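Local coordinates for protein TP_0956 (Treponema pallidum subsp. pallidum, PDB 3U64), which is a lipoprotein that probably serves as the T component of a TRAP transporter, with tetratricopeptide-like helical repeats that may mediate protein-protein contacts, at residues A[72-77]-A[110-116]; A[155-160]-A[185-189]; A[205-210]-A[222-227]. One frame throughout, in Å; residues are numbered along the deposited sequence.

Interaction 1. Residues A[72-77]-A[110-116]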
ATOM      1  N   VAL A  72       3.770  -6.005 -18.309  1.00 29.90           N
ATOM      2  CA  VAL A  72       4.517  -5.711 -17.099  1.00 31.24           C
ATOM      3  C   VAL A  72       5.535  -4.594 -17.354  1.00 36.72           C
ATOM      4  O   VAL A  72       5.718  -3.722 -16.507  1.00 36.29           O
ATOM      5  CB  VAL A  72       5.163  -6.964 -16.478  1.00 32.52           C
ATOM      6  CG1 VAL A  72       6.256  -7.522 -17.388  1.00 33.80           C
ATOM      7  CG2 VAL A  72       5.717  -6.647 -15.078  1.00 35.04           C
ATOM      8  N   GLY A  73       6.159  -4.594 -18.530  1.00 33.97           N
ATOM      9  CA  GLY A  73       7.076  -3.518 -18.905  1.00 24.86           C
ATOM     10  C   GLY A  73       6.410  -2.149 -18.881  1.00 28.22           C
ATOM     11  O   GLY A  73       6.921  -1.215 -18.277  1.00 27.93           O
ATOM     12  N   ARG A  74       5.259  -2.039 -19.541  1.00 30.88           N
ATOM     13  CA  ARG A  74       4.514  -0.788 -19.616  1.00 29.02           C
ATOM     14  C   ARG A  74       4.143  -0.313 -18.211  1.00 32.66           C
ATOM     15  O   ARG A  74       4.245   0.872 -17.887  1.00 27.67           O
ATOM     16  CB  ARG A  74       3.248  -0.975 -20.494  1.00 31.33           C
ATOM     17  CG  ARG A  74       2.147   0.071 -20.291  1.00 37.61           C
ATOM     18  CD  ARG A  74       0.932  -0.180 -21.195  1.00 44.81           C
ATOM     19  NE  ARG A  74       0.544  -1.588 -21.215  1.00 63.94           N
ATOM     20  CZ  ARG A  74       0.137  -2.245 -22.303  1.00 74.64           C
ATOM     21  NH1 ARG A  74       0.063  -1.622 -23.475  1.00 79.84           N
ATOM     22  NH2 ARG A  74      -0.195  -3.530 -22.221  1.00 73.06           N
ATOM     23  N   LEU A  75       3.714  -1.257 -17.381  1.00 34.15           N
ATOM     24  CA  LEU A  75       3.287  -0.964 -16.023  1.00 36.12           C
ATOM     25  C   LEU A  75       4.396  -0.333 -15.178  1.00 35.19           C
ATOM     26  O   LEU A  75       4.163   0.663 -14.474  1.00 34.17           O
ATOM     27  CB  LEU A  75       2.820  -2.253 -15.366  1.00 42.36           C
ATOM     28  CG  LEU A  75       1.526  -2.155 -14.593  1.00 55.03           C
ATOM     29  CD1 LEU A  75       0.549  -1.236 -15.303  1.00 54.34           C
ATOM     30  CD2 LEU A  75       0.960  -3.552 -14.432  1.00 64.80           C
ATOM     31  N   TYR A  76       5.587  -0.929 -15.218  1.00 30.30           N
ATOM     32  CA  TYR A  76       6.737  -0.371 -14.508  1.00 28.21           C
ATOM     33  C   TYR A  76       7.056   1.036 -14.989  1.00 34.73           C
ATOM     34  O   TYR A  76       7.315   1.925 -14.174  1.00 31.27           O
ATOM     35  CB  TYR A  76       7.964  -1.280 -14.615  1.00 31.02           C
ATOM     36  CG  TYR A  76       8.027  -2.248 -13.456  1.00 34.41           C
ATOM     37  CD1 TYR A  76       7.600  -3.566 -13.600  1.00 37.47           C
ATOM     38  CD2 TYR A  76       8.441  -1.823 -12.197  1.00 30.93           C
ATOM     39  CE1 TYR A  76       7.622  -4.447 -12.533  1.00 37.56           C
ATOM     40  CE2 TYR A  76       8.462  -2.692 -11.112  1.00 39.13           C
ATOM     41  CZ  TYR A  76       8.051  -4.009 -11.291  1.00 49.69           C
ATOM     42  OH  TYR A  76       8.054  -4.887 -10.232  1.00 48.38           O
ATOM     43  N   ILE A  77       7.012   1.245 -16.304  1.00 28.53           N
ATOM     44  CA  ILE A  77       7.340   2.563 -16.866  1.00 27.77           C
ATOM     45  C   ILE A  77       6.319   3.645 -16.465  1.00 36.25           C
ATOM     46  O   ILE A  77       6.695   4.770 -16.104  1.00 30.87           O
ATOM     47  CB  ILE A  77       7.502   2.512 -18.406  1.00 28.86           C
ATOM     48  CG1 ILE A  77       8.730   1.675 -18.765  1.00 30.87           C
ATOM     49  CG2 ILE A  77       7.653   3.926 -18.982  1.00 28.12           C
ATOM     50  CD1 ILE A  77       8.755   1.209 -20.186  1.00 41.06           C
ATOM     51  N   TYR A 110      12.440   2.565 -14.806  1.00 26.91           N
ATOM     52  CA  TYR A 110      12.313   2.713 -16.256  1.00 30.02           C
ATOM     53  C   TYR A 110      13.064   1.584 -16.967  1.00 38.71           C
ATOM     54  O   TYR A 110      12.549   0.952 -17.897  1.00 34.06           O
ATOM     55  CB  TYR A 110      12.857   4.065 -16.716  1.00 29.38           C
ATOM     56  CG  TYR A 110      11.938   5.228 -16.408  1.00 38.78           C
ATOM     57  CD1 TYR A 110      10.559   5.123 -16.604  1.00 30.28           C
ATOM     58  CD2 TYR A 110      12.445   6.433 -15.915  1.00 41.41           C
ATOM     59  CE1 TYR A 110       9.715   6.190 -16.325  1.00 40.29           C
ATOM     60  CE2 TYR A 110      11.603   7.507 -15.635  1.00 37.52           C
ATOM     61  CZ  TYR A 110      10.243   7.379 -15.845  1.00 38.74           C
ATOM     62  OH  TYR A 110       9.402   8.422 -15.573  1.00 35.36           O
ATOM     63  N   LEU A 111      14.278   1.316 -16.500  1.00 25.36           N
ATOM     64  CA  LEU A 111      15.136   0.373 -17.171  1.00 33.42           C
ATOM     65  C   LEU A 111      14.625  -1.043 -16.981  1.00 38.85           C
ATOM     66  O   LEU A 111      14.722  -1.858 -17.898  1.00 37.57           O
ATOM     67  CB  LEU A 111      16.565   0.493 -16.668  1.00 30.05           C
ATOM     68  CG  LEU A 111      17.343   1.745 -17.065  1.00 40.89           C
ATOM     69  CD1 LEU A 111      18.637   1.801 -16.265  1.00 46.64           C
ATOM     70  CD2 LEU A 111      17.655   1.752 -18.536  1.00 27.70           C
ATOM     71  N   ARG A 112      14.083  -1.344 -15.802  1.00 25.61           N
ATOM     72  CA  ARG A 112      13.514  -2.673 -15.571  1.00 28.86           C
ATOM     73  C   ARG A 112      12.311  -2.836 -16.490  1.00 36.57           C
ATOM     74  O   ARG A 112      12.129  -3.887 -17.105  1.00 31.50           O
ATOM     75  CB  ARG A 112      13.105  -2.863 -14.101  1.00 30.99           C
ATOM     76  CG  ARG A 112      12.463  -4.227 -13.775  1.00 39.49           C
ATOM     77  CD  ARG A 112      11.778  -4.234 -12.405  1.00 35.22           C
ATOM     78  NE  ARG A 112      12.723  -3.933 -11.331  1.00 39.72           N
ATOM     79  CZ  ARG A 112      12.429  -3.940 -10.032  1.00 40.11           C
ATOM     80  NH1 ARG A 112      11.211  -4.240  -9.617  1.00 34.44           N
ATOM     81  NH2 ARG A 112      13.361  -3.644  -9.144  1.00 44.34           N
ATOM     82  N   GLY A 113      11.494  -1.783 -16.569  1.00 38.53           N
ATOM     83  CA  GLY A 113      10.334  -1.761 -17.442  1.00 31.11           C
ATOM     84  C   GLY A 113      10.730  -1.931 -18.896  1.00 31.20           C
ATOM     85  O   GLY A 113      10.150  -2.750 -19.615  1.00 33.45           O
ATOM     86  N   ALA A 114      11.740  -1.187 -19.339  1.00 30.11           N
ATOM     87  CA  ALA A 114      12.158  -1.295 -20.742  1.00 34.23           C
ATOM     88  C   ALA A 114      12.657  -2.693 -21.074  1.00 32.80           C
ATOM     89  O   ALA A 114      12.391  -3.210 -22.160  1.00 33.04           O
ATOM     90  CB  ALA A 114      13.209  -0.271 -21.086  1.00 27.97           C
ATOM     91  N   ARG A 115      13.374  -3.301 -20.128  1.00 26.96           N
ATOM     92  CA  ARG A 115      13.965  -4.616 -20.334  1.00 33.48           C
ATOM     93  C   ARG A 115      12.911  -5.727 -20.336  1.00 33.58           C
ATOM     94  O   ARG A 115      13.046  -6.725 -21.052  1.00 35.53           O
ATOM     95  CB  ARG A 115      15.030  -4.901 -19.268  1.00 42.63           C
ATOM     96  CG  ARG A 115      16.245  -4.007 -19.384  1.00 54.41           C
ATOM     97  CD  ARG A 115      17.299  -4.281 -18.313  1.00 64.76           C
ATOM     98  NE  ARG A 115      18.155  -3.107 -18.151  1.00 80.80           N
ATOM     99  CZ  ARG A 115      19.308  -3.096 -17.490  1.00 92.08           C
ATOM    100  NH1 ARG A 115      19.763  -4.212 -16.929  1.00 97.85           N
ATOM    101  NH2 ARG A 115      20.011  -1.970 -17.404  1.00 91.44           N
ATOM    102  N   TYR A 116      11.885  -5.568 -19.504  1.00 34.28           N
ATOM    103  CA  TYR A 116      10.751  -6.481 -19.532  1.00 39.70           C
ATOM    104  C   TYR A 116      10.043  -6.434 -20.890  1.00 37.22           C
ATOM    105  O   TYR A 116       9.727  -7.474 -21.459  1.00 38.15           O
ATOM    106  CB  TYR A 116       9.764  -6.154 -18.409  1.00 43.42           C
ATOM    107  CG  TYR A 116      10.131  -6.754 -17.075  1.00 43.70           C
ATOM    108  CD1 TYR A 116      10.850  -7.940 -16.993  1.00 50.28           C
ATOM    109  CD2 TYR A 116       9.740  -6.146 -15.896  1.00 44.64           C
ATOM    110  CE1 TYR A 116      11.186  -8.493 -15.754  1.00 49.82           C
ATOM    111  CE2 TYR A 116      10.062  -6.690 -14.663  1.00 42.18           C
ATOM    112  CZ  TYR A 116      10.778  -7.854 -14.594  1.00 43.84           C
ATOM    113  OH  TYR A 116      11.085  -8.375 -13.361  1.00 49.72           O
TER

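Interaction 2. Residues A[155-160]-A[185-189]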
ATOM      1  N   LEU A 155       8.011  -1.687 -29.458  1.00 33.93           N
ATOM      2  CA  LEU A 155       9.035  -0.715 -29.832  1.00 35.32           C
ATOM      3  C   LEU A 155       8.841   0.573 -29.043  1.00 31.89           C
ATOM      4  O   LEU A 155       9.796   1.173 -28.520  1.00 30.63           O
ATOM      5  CB  LEU A 155       8.971  -0.441 -31.348  1.00 22.33           C
ATOM      6  CG  LEU A 155       9.444  -1.658 -32.139  1.00 30.75           C
ATOM      7  CD1 LEU A 155       9.179  -1.526 -33.626  1.00 33.60           C
ATOM      8  CD2 LEU A 155      10.915  -1.883 -31.881  1.00 32.85           C
ATOM      9  N   TYR A 156       7.584   0.986 -28.952  1.00 26.41           N
ATOM     10  CA  TYR A 156       7.232   2.246 -28.316  1.00 24.44           C
ATOM     11  C   TYR A 156       7.608   2.226 -26.839  1.00 27.96           C
ATOM     12  O   TYR A 156       8.202   3.174 -26.347  1.00 27.47           O
ATOM     13  CB  TYR A 156       5.732   2.545 -28.478  1.00 21.86           C
ATOM     14  CG  TYR A 156       5.235   3.661 -27.557  1.00 29.69           C
ATOM     15  CD1 TYR A 156       5.576   4.987 -27.789  1.00 34.41           C
ATOM     16  CD2 TYR A 156       4.436   3.383 -26.452  1.00 42.87           C
ATOM     17  CE1 TYR A 156       5.149   6.002 -26.951  1.00 36.26           C
ATOM     18  CE2 TYR A 156       3.999   4.398 -25.601  1.00 45.08           C
ATOM     19  CZ  TYR A 156       4.364   5.706 -25.853  1.00 42.29           C
ATOM     20  OH  TYR A 156       3.942   6.726 -25.021  1.00 42.72           O
ATOM     21  N   TRP A 157       7.252   1.145 -26.142  1.00 30.34           N
ATOM     22  CA  TRP A 157       7.464   1.066 -24.703  1.00 30.40           C
ATOM     23  C   TRP A 157       8.940   0.895 -24.332  1.00 29.16           C
ATOM     24  O   TRP A 157       9.431   1.566 -23.430  1.00 32.16           O
ATOM     25  CB  TRP A 157       6.543   0.011 -24.059  1.00 32.29           C
ATOM     26  CG  TRP A 157       5.154   0.597 -23.876  1.00 31.45           C
ATOM     27  CD1 TRP A 157       4.030   0.301 -24.590  1.00 29.01           C
ATOM     28  CD2 TRP A 157       4.784   1.644 -22.958  1.00 28.99           C
ATOM     29  NE1 TRP A 157       2.976   1.070 -24.148  1.00 34.78           N
ATOM     30  CE2 TRP A 157       3.415   1.915 -23.167  1.00 28.64           C
ATOM     31  CE3 TRP A 157       5.477   2.363 -21.976  1.00 32.25           C
ATOM     32  CZ2 TRP A 157       2.717   2.871 -22.413  1.00 39.72           C
ATOM     33  CZ3 TRP A 157       4.781   3.330 -21.236  1.00 41.16           C
ATOM     34  CH2 TRP A 157       3.416   3.572 -21.464  1.00 36.54           C
ATOM     35  N   VAL A 158       9.651   0.046 -25.074  1.00 26.72           N
ATOM     36  CA  VAL A 158      11.087  -0.142 -24.876  1.00 24.99           C
ATOM     37  C   VAL A 158      11.824   1.174 -25.109  1.00 35.54           C
ATOM     38  O   VAL A 158      12.591   1.626 -24.251  1.00 33.12           O
ATOM     39  CB  VAL A 158      11.666  -1.238 -25.820  1.00 31.62           C
ATOM     40  CG1 VAL A 158      13.168  -1.264 -25.730  1.00 27.05           C
ATOM     41  CG2 VAL A 158      11.097  -2.601 -25.461  1.00 35.80           C
ATOM     42  N   GLY A 159      11.572   1.800 -26.257  1.00 33.04           N
ATOM     43  CA  GLY A 159      12.213   3.062 -26.583  1.00 31.93           C
ATOM     44  C   GLY A 159      11.890   4.121 -25.533  1.00 36.84           C
ATOM     45  O   GLY A 159      12.767   4.891 -25.105  1.00 38.35           O
ATOM     46  N   THR A 160      10.627   4.173 -25.118  1.00 31.52           N
ATOM     47  CA  THR A 160      10.219   5.174 -24.118  1.00 27.61           C
ATOM     48  C   THR A 160      10.916   4.941 -22.783  1.00 33.82           C
ATOM     49  O   THR A 160      11.379   5.886 -22.160  1.00 36.97           O
ATOM     50  CB  THR A 160       8.718   5.166 -23.911  1.00 28.57           C
ATOM     51  OG1 THR A 160       8.075   5.533 -25.142  1.00 39.50           O
ATOM     52  CG2 THR A 160       8.291   6.125 -22.782  1.00 31.48           C
ATOM     53  N   MET A 185      14.474   2.539 -32.383  1.00 31.62           N
ATOM     54  CA  MET A 185      13.253   1.762 -32.179  1.00 31.87           C
ATOM     55  C   MET A 185      12.018   2.658 -32.254  1.00 31.80           C
ATOM     56  O   MET A 185      11.025   2.312 -32.891  1.00 27.97           O
ATOM     57  CB  MET A 185      13.279   0.987 -30.859  1.00 27.07           C
ATOM     58  CG  MET A 185      14.342  -0.122 -30.803  1.00 43.15           C
ATOM     59  SD  MET A 185      14.191  -1.157 -29.313  1.00 45.68           S
ATOM     60  CE  MET A 185      15.630  -0.657 -28.385  1.00 48.41           C
ATOM     61  N   LEU A 186      12.077   3.815 -31.611  1.00 34.37           N
ATOM     62  CA  LEU A 186      10.962   4.755 -31.699  1.00 34.39           C
ATOM     63  C   LEU A 186      10.730   5.198 -33.159  1.00 40.23           C
ATOM     64  O   LEU A 186       9.594   5.182 -33.664  1.00 35.68           O
ATOM     65  CB  LEU A 186      11.195   5.952 -30.766  1.00 33.93           C
ATOM     66  CG  LEU A 186      11.060   5.648 -29.265  1.00 39.90           C
ATOM     67  CD1 LEU A 186      11.546   6.812 -28.427  1.00 44.01           C
ATOM     68  CD2 LEU A 186       9.625   5.298 -28.877  1.00 33.09           C
ATOM     69  N   GLU A 187      11.810   5.557 -33.850  1.00 37.01           N
ATOM     70  CA  GLU A 187      11.701   5.961 -35.249  1.00 40.52           C
ATOM     71  C   GLU A 187      11.196   4.845 -36.145  1.00 42.60           C
ATOM     72  O   GLU A 187      10.511   5.107 -37.132  1.00 45.03           O
ATOM     73  CB  GLU A 187      13.024   6.492 -35.778  1.00 37.67           C
ATOM     74  CG  GLU A 187      13.395   7.796 -35.140  1.00 49.86           C
ATOM     75  CD  GLU A 187      14.678   8.345 -35.684  1.00 66.01           C
ATOM     76  OE1 GLU A 187      15.241   7.741 -36.629  1.00 79.97           O
ATOM     77  OE2 GLU A 187      15.127   9.382 -35.161  1.00 66.43           O
ATOM     78  N   ARG A 188      11.511   3.602 -35.799  1.00 37.25           N
ATOM     79  CA  ARG A 188      11.002   2.483 -36.583  1.00 37.87           C
ATOM     80  C   ARG A 188       9.492   2.292 -36.382  1.00 31.80           C
ATOM     81  O   ARG A 188       8.773   2.011 -37.338  1.00 34.23           O
ATOM     82  CB  ARG A 188      11.759   1.196 -36.271  1.00 39.03           C
ATOM     83  CG  ARG A 188      11.180  -0.016 -36.964  1.00 38.74           C
ATOM     84  CD  ARG A 188      11.298   0.058 -38.492  1.00 34.93           C
ATOM     85  NE  ARG A 188      10.852  -1.213 -39.076  1.00 36.88           N
ATOM     86  CZ  ARG A 188      10.446  -1.386 -40.333  1.00 42.79           C
ATOM     87  NH1 ARG A 188      10.434  -0.370 -41.180  1.00 37.78           N
ATOM     88  NH2 ARG A 188      10.050  -2.583 -40.746  1.00 41.43           N
ATOM     89  N   ALA A 189       9.020   2.445 -35.146  1.00 30.76           N
ATOM     90  CA  ALA A 189       7.583   2.425 -34.856  1.00 33.30           C
ATOM     91  C   ALA A 189       6.841   3.493 -35.663  1.00 34.36           C
ATOM     92  O   ALA A 189       5.754   3.251 -36.182  1.00 40.05           O
ATOM     93  CB  ALA A 189       7.328   2.633 -33.363  1.00 27.05           C
TER

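Interaction 3. Residues A[205-210]-A[222-227]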
ATOM      1  N   LEU A 205       9.288  11.369 -29.030  1.00 34.54           N
ATOM      2  CA  LEU A 205      10.387  11.832 -29.884  1.00 36.86           C
ATOM      3  C   LEU A 205      10.577  13.344 -29.775  1.00 38.40           C
ATOM      4  O   LEU A 205      11.714  13.846 -29.774  1.00 40.58           O
ATOM      5  CB  LEU A 205      10.190  11.408 -31.351  1.00 31.84           C
ATOM      6  CG  LEU A 205      10.452   9.928 -31.612  1.00 37.40           C
ATOM      7  CD1 LEU A 205      10.070   9.515 -33.040  1.00 33.03           C
ATOM      8  CD2 LEU A 205      11.918   9.628 -31.317  1.00 36.61           C
ATOM      9  N   THR A 206       9.470  14.074 -29.702  1.00 33.68           N
ATOM     10  CA  THR A 206       9.554  15.533 -29.572  1.00 38.59           C
ATOM     11  C   THR A 206      10.364  15.854 -28.326  1.00 35.80           C
ATOM     12  O   THR A 206      11.319  16.621 -28.369  1.00 37.70           O
ATOM     13  CB  THR A 206       8.171  16.183 -29.450  1.00 30.20           C
ATOM     14  OG1 THR A 206       7.393  15.854 -30.609  1.00 43.76           O
ATOM     15  CG2 THR A 206       8.302  17.725 -29.351  1.00 25.90           C
ATOM     16  N   LYS A 207       9.993  15.219 -27.223  1.00 37.61           N
ATOM     17  CA  LYS A 207      10.671  15.437 -25.961  1.00 40.63           C
ATOM     18  C   LYS A 207      12.136  15.035 -26.033  1.00 43.27           C
ATOM     19  O   LYS A 207      12.994  15.768 -25.563  1.00 40.05           O
ATOM     20  CB  LYS A 207       9.942  14.730 -24.824  1.00 30.84           C
ATOM     21  CG  LYS A 207       8.561  15.314 -24.595  1.00 31.85           C
ATOM     22  CD  LYS A 207       7.912  14.863 -23.275  1.00 30.98           C
ATOM     23  CE  LYS A 207       7.330  13.476 -23.393  1.00 49.73           C
ATOM     24  NZ  LYS A 207       6.646  13.078 -22.123  1.00 59.63           N
ATOM     25  N   PHE A 208      12.437  13.900 -26.657  1.00 47.09           N
ATOM     26  CA  PHE A 208      13.829  13.504 -26.760  1.00 39.11           C
ATOM     27  C   PHE A 208      14.638  14.527 -27.551  1.00 35.26           C
ATOM     28  O   PHE A 208      15.672  15.008 -27.075  1.00 36.47           O
ATOM     29  CB  PHE A 208      14.010  12.112 -27.393  1.00 47.89           C
ATOM     30  CG  PHE A 208      15.460  11.796 -27.744  1.00 47.15           C
ATOM     31  CD1 PHE A 208      16.339  11.272 -26.782  1.00 42.97           C
ATOM     32  CD2 PHE A 208      15.951  12.066 -29.017  1.00 39.42           C
ATOM     33  CE1 PHE A 208      17.690  11.004 -27.095  1.00 37.32           C
ATOM     34  CE2 PHE A 208      17.291  11.795 -29.345  1.00 41.98           C
ATOM     35  CZ  PHE A 208      18.161  11.266 -28.381  1.00 41.46           C
ATOM     36  N   TYR A 209      14.180  14.855 -28.759  1.00 39.33           N
ATOM     37  CA  TYR A 209      14.955  15.736 -29.649  1.00 36.48           C
ATOM     38  C   TYR A 209      15.173  17.087 -29.027  1.00 39.53           C
ATOM     39  O   TYR A 209      16.240  17.655 -29.166  1.00 41.04           O
ATOM     40  CB  TYR A 209      14.272  15.910 -31.001  1.00 37.09           C
ATOM     41  CG  TYR A 209      14.317  14.662 -31.825  1.00 39.45           C
ATOM     42  CD1 TYR A 209      15.476  13.897 -31.886  1.00 38.96           C
ATOM     43  CD2 TYR A 209      13.198  14.227 -32.517  1.00 46.55           C
ATOM     44  CE1 TYR A 209      15.523  12.734 -32.629  1.00 38.61           C
ATOM     45  CE2 TYR A 209      13.230  13.070 -33.259  1.00 44.19           C
ATOM     46  CZ  TYR A 209      14.389  12.324 -33.308  1.00 44.74           C
ATOM     47  OH  TYR A 209      14.403  11.169 -34.051  1.00 52.33           O
ATOM     48  N   ALA A 210      14.158  17.605 -28.337  1.00 40.13           N
ATOM     49  CA  ALA A 210      14.246  18.959 -27.803  1.00 42.43           C
ATOM     50  C   ALA A 210      15.216  19.020 -26.631  1.00 51.52           C
ATOM     51  O   ALA A 210      15.848  20.040 -26.383  1.00 49.76           O
ATOM     52  CB  ALA A 210      12.860  19.465 -27.377  1.00 43.53           C
ATOM     53  N   LYS A 222      14.339  18.817 -35.640  1.00 49.30           N
ATOM     54  CA  LYS A 222      13.780  17.480 -35.484  1.00 46.11           C
ATOM     55  C   LYS A 222      12.617  17.502 -34.511  1.00 48.70           C
ATOM     56  O   LYS A 222      11.581  16.897 -34.766  1.00 49.26           O
ATOM     57  CB  LYS A 222      14.832  16.496 -34.972  1.00 45.92           C
ATOM     58  CG  LYS A 222      15.850  16.073 -36.002  1.00 50.42           C
ATOM     59  CD  LYS A 222      16.782  15.006 -35.434  1.00 58.82           C
ATOM     60  CE  LYS A 222      17.648  14.389 -36.530  1.00 69.46           C
ATOM     61  NZ  LYS A 222      18.496  13.275 -36.026  1.00 69.27           N
ATOM     62  N   ALA A 223      12.788  18.200 -33.392  1.00 44.52           N
ATOM     63  CA  ALA A 223      11.749  18.230 -32.381  1.00 40.65           C
ATOM     64  C   ALA A 223      10.457  18.828 -32.926  1.00 45.50           C
ATOM     65  O   ALA A 223       9.366  18.328 -32.638  1.00 53.87           O
ATOM     66  CB  ALA A 223      12.213  18.982 -31.138  1.00 41.28           C
ATOM     67  N   HIS A 224      10.579  19.886 -33.719  1.00 41.02           N
ATOM     68  CA  HIS A 224       9.411  20.567 -34.287  1.00 49.20           C
ATOM     69  C   HIS A 224       8.649  19.720 -35.297  1.00 54.17           C
ATOM     70  O   HIS A 224       7.418  19.707 -35.303  1.00 48.38           O
ATOM     71  CB  HIS A 224       9.808  21.901 -34.932  1.00 47.85           C
ATOM     72  CG  HIS A 224      10.016  23.002 -33.938  1.00 60.33           C
ATOM     73  ND1 HIS A 224      11.210  23.192 -33.274  1.00 64.80           N
ATOM     74  CD2 HIS A 224       9.174  23.957 -33.477  1.00 61.82           C
ATOM     75  CE1 HIS A 224      11.100  24.226 -32.460  1.00 69.11           C
ATOM     76  NE2 HIS A 224       9.874  24.709 -32.564  1.00 67.58           N
ATOM     77  N   THR A 225       9.389  19.019 -36.151  1.00 51.04           N
ATOM     78  CA  THR A 225       8.785  18.131 -37.132  1.00 48.82           C
ATOM     79  C   THR A 225       8.061  16.968 -36.439  1.00 49.09           C
ATOM     80  O   THR A 225       6.968  16.562 -36.854  1.00 47.76           O
ATOM     81  CB  THR A 225       9.845  17.590 -38.104  1.00 51.41           C
ATOM     82  OG1 THR A 225      10.389  18.680 -38.867  1.00 58.14           O
ATOM     83  CG2 THR A 225       9.233  16.554 -39.041  1.00 51.03           C
ATOM     84  N   ALA A 226       8.666  16.432 -35.382  1.00 44.81           N
ATOM     85  CA  ALA A 226       8.013  15.375 -34.621  1.00 42.17           C
ATOM     86  C   ALA A 226       6.704  15.912 -34.013  1.00 40.06           C
ATOM     87  O   ALA A 226       5.656  15.263 -34.105  1.00 41.03           O
ATOM     88  CB  ALA A 226       8.950  14.813 -33.554  1.00 40.29           C
ATOM     89  N   PHE A 227       6.756  17.117 -33.447  1.00 34.40           N
ATOM     90  CA  PHE A 227       5.553  17.754 -32.926  1.00 31.57           C
ATOM     91  C   PHE A 227       4.468  18.006 -33.981  1.00 42.33           C
ATOM     92  O   PHE A 227       3.277  17.880 -33.689  1.00 42.00           O
ATOM     93  CB  PHE A 227       5.854  19.074 -32.195  1.00 34.64           C
ATOM     94  CG  PHE A 227       4.661  19.600 -31.433  1.00 33.83           C
ATOM     95  CD1 PHE A 227       4.370  19.112 -30.173  1.00 33.93           C
ATOM     96  CD2 PHE A 227       3.794  20.527 -32.012  1.00 42.16           C
ATOM     97  CE1 PHE A 227       3.240  19.558 -29.462  1.00 38.35           C
ATOM     98  CE2 PHE A 227       2.669  20.984 -31.317  1.00 42.28           C
ATOM     99  CZ  PHE A 227       2.391  20.501 -30.043  1.00 41.02           C
TER

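Interaction 1. Residues A[72-77]-A[110-116]
Y76, I77 and Y116 bury the most surface where helix 66-89 meets helix 96-124, and G73 and G113 have no side chains to hold the two backbones apart. The segments run antiparallel, with axes 7.2 Å apart. The CA atoms of G73 and G113 are 4.0 Å from each other. CB of Y76 rests on CA of G113 at 3.7 Å. Further out, CD of R112 sits over the centre of the Y76 ring, 3.9 Å from its centroid, in a CH-pi contact. The R112 chain then bends at chi3 (-60°), and NH1 gives a weak hydrogen bond to OH of Y76. Y116 meets the same ring obliquely, CE2 to CE1 of Y76 at 3.9 Å, while its CB leans on V72. At the other end, CD1 of I77 lies against the backbone of G113 and A114. CG2 of I77 meets CD1 of Y110, whose CE1 edge points at the I77 carbonyl oxygen. E56 of helix 41-61 is hydrogen-bonded to both Y76 OH and Y116 OH. Close apolar packing at the glycines thus holds the helices together, while R112 NH2, through salt bridges to E38 and D39 of the second subunit, ties the pair to that subunit.

Interaction 2. Residues A[155-160]-A[185-189]
This is apolar helix-helix packing in the interior of the all-helical fold, between helix 152-166 and helix 176-192. L155, M185 and L186 carry most of it. The segments are antiparallel at 153°, with axes 8.3 Å apart. L155 points at the partner helix. Its CB touches CB of A189 at 4.0 Å, and its CD2 meets CB of M185 at 3.9 Å, the two side chains crossing at about a right angle. CD1 of L155 reaches the aliphatic CG of R188. The M185 chain bends at chi3 (-109°), which brings CE against CG1 of V158, 3.7 Å away. One turn beyond L155, G159 receives L186, whose CG is 3.9 Å from the glycine CA. The absence of a side chain there lets the leucine settle on the backbone. CD2 of L186 comes within 3.6 Å of the Y156 carbonyl oxygen. Y156 O accepts two hydrogen bonds, from T160 N and, at 2.7 Å, from T160 OG1, which approach from opposite faces of its plane. The threonine hydroxyl is therefore turned back on its own helix. R188 NH2 is hydrogen-bonded to the carbonyl oxygen of C147. Helix 96-124 covers L155 and V158, helix 66-89 packs on W157, and helix 196-211 lies on Y156, T160 and L186 through V204.

Interaction 3. Residues A[205-210]-A[222-227]
Y209 and T206 of helix 196-211 pack against A223 and A226 of helix 220-233, with small side chains at the centre and a lysine at the margin. The segments are nearly antiparallel, at 170°, and their axes come within 7.9 Å. The tight part is built on A223. CB of A223 lies 3.7 Å from CB of Y209 and 3.8 Å from CB of A210. The CA atoms of T206 and A223 are only 4.5 Å apart. T206 fits beside them with its two branches doing different work. CG2, anti to the backbone N, faces the carbonyl oxygen of A223 at 3.5 Å. OG1 lies beside CB of A226, also at 3.5 Å. It comes near the F227 amide too, but the angle is too poor for a bond. This hydroxyl is instead satisfied within its own helix, by the carbonyl oxygen of W202. CB of A226 also meets the Y209 ring at its edge, a longer contact. CB of F227 also touches T206, while its ring leads away to meet that of Y245.

The solvent side is formed by K222. Its CB sits over one face of the Y209 ring, 3.9 Å from the centroid, in a CH-pi contact. The extended chain then runs across the ring, and CD reaches CE1 of Y209 at 3.8 Å. K222 is exposed, so the lysine covers the tyrosine ring from outside.

L205 and F208 turn to helix 176-192, and helix 240-250 touches T206, A210 and A223. Adjacent antiparallel helices joined by a short connection, with small residues at their closest approach, are characteristic of helical hairpins in tetratricopeptide-like folds, consistent with the TPR clan of this family.

From the N terminus, interaction 1 comes first and pairs two consecutive helices, 66-89 and 96-124, closing the connection between them. Interaction 2 does the same for helices 152-166 and 176-192, with 24 residues between its segments. Interaction 3 does so for helices 196-211 and 220-233, with 11 between. The three are in series along the chain, and none nests in or crosses another. In space, interaction 2 touches both its neighbours. I77 and R74 pack on W157, and A114 meets V158. L186 packs on L205. Interactions 1 and 3 do not touch; they lie on opposite sides of the chain's centre, about 23 Å apart between centres. Interaction 2 thus links them within one packed all-helical body.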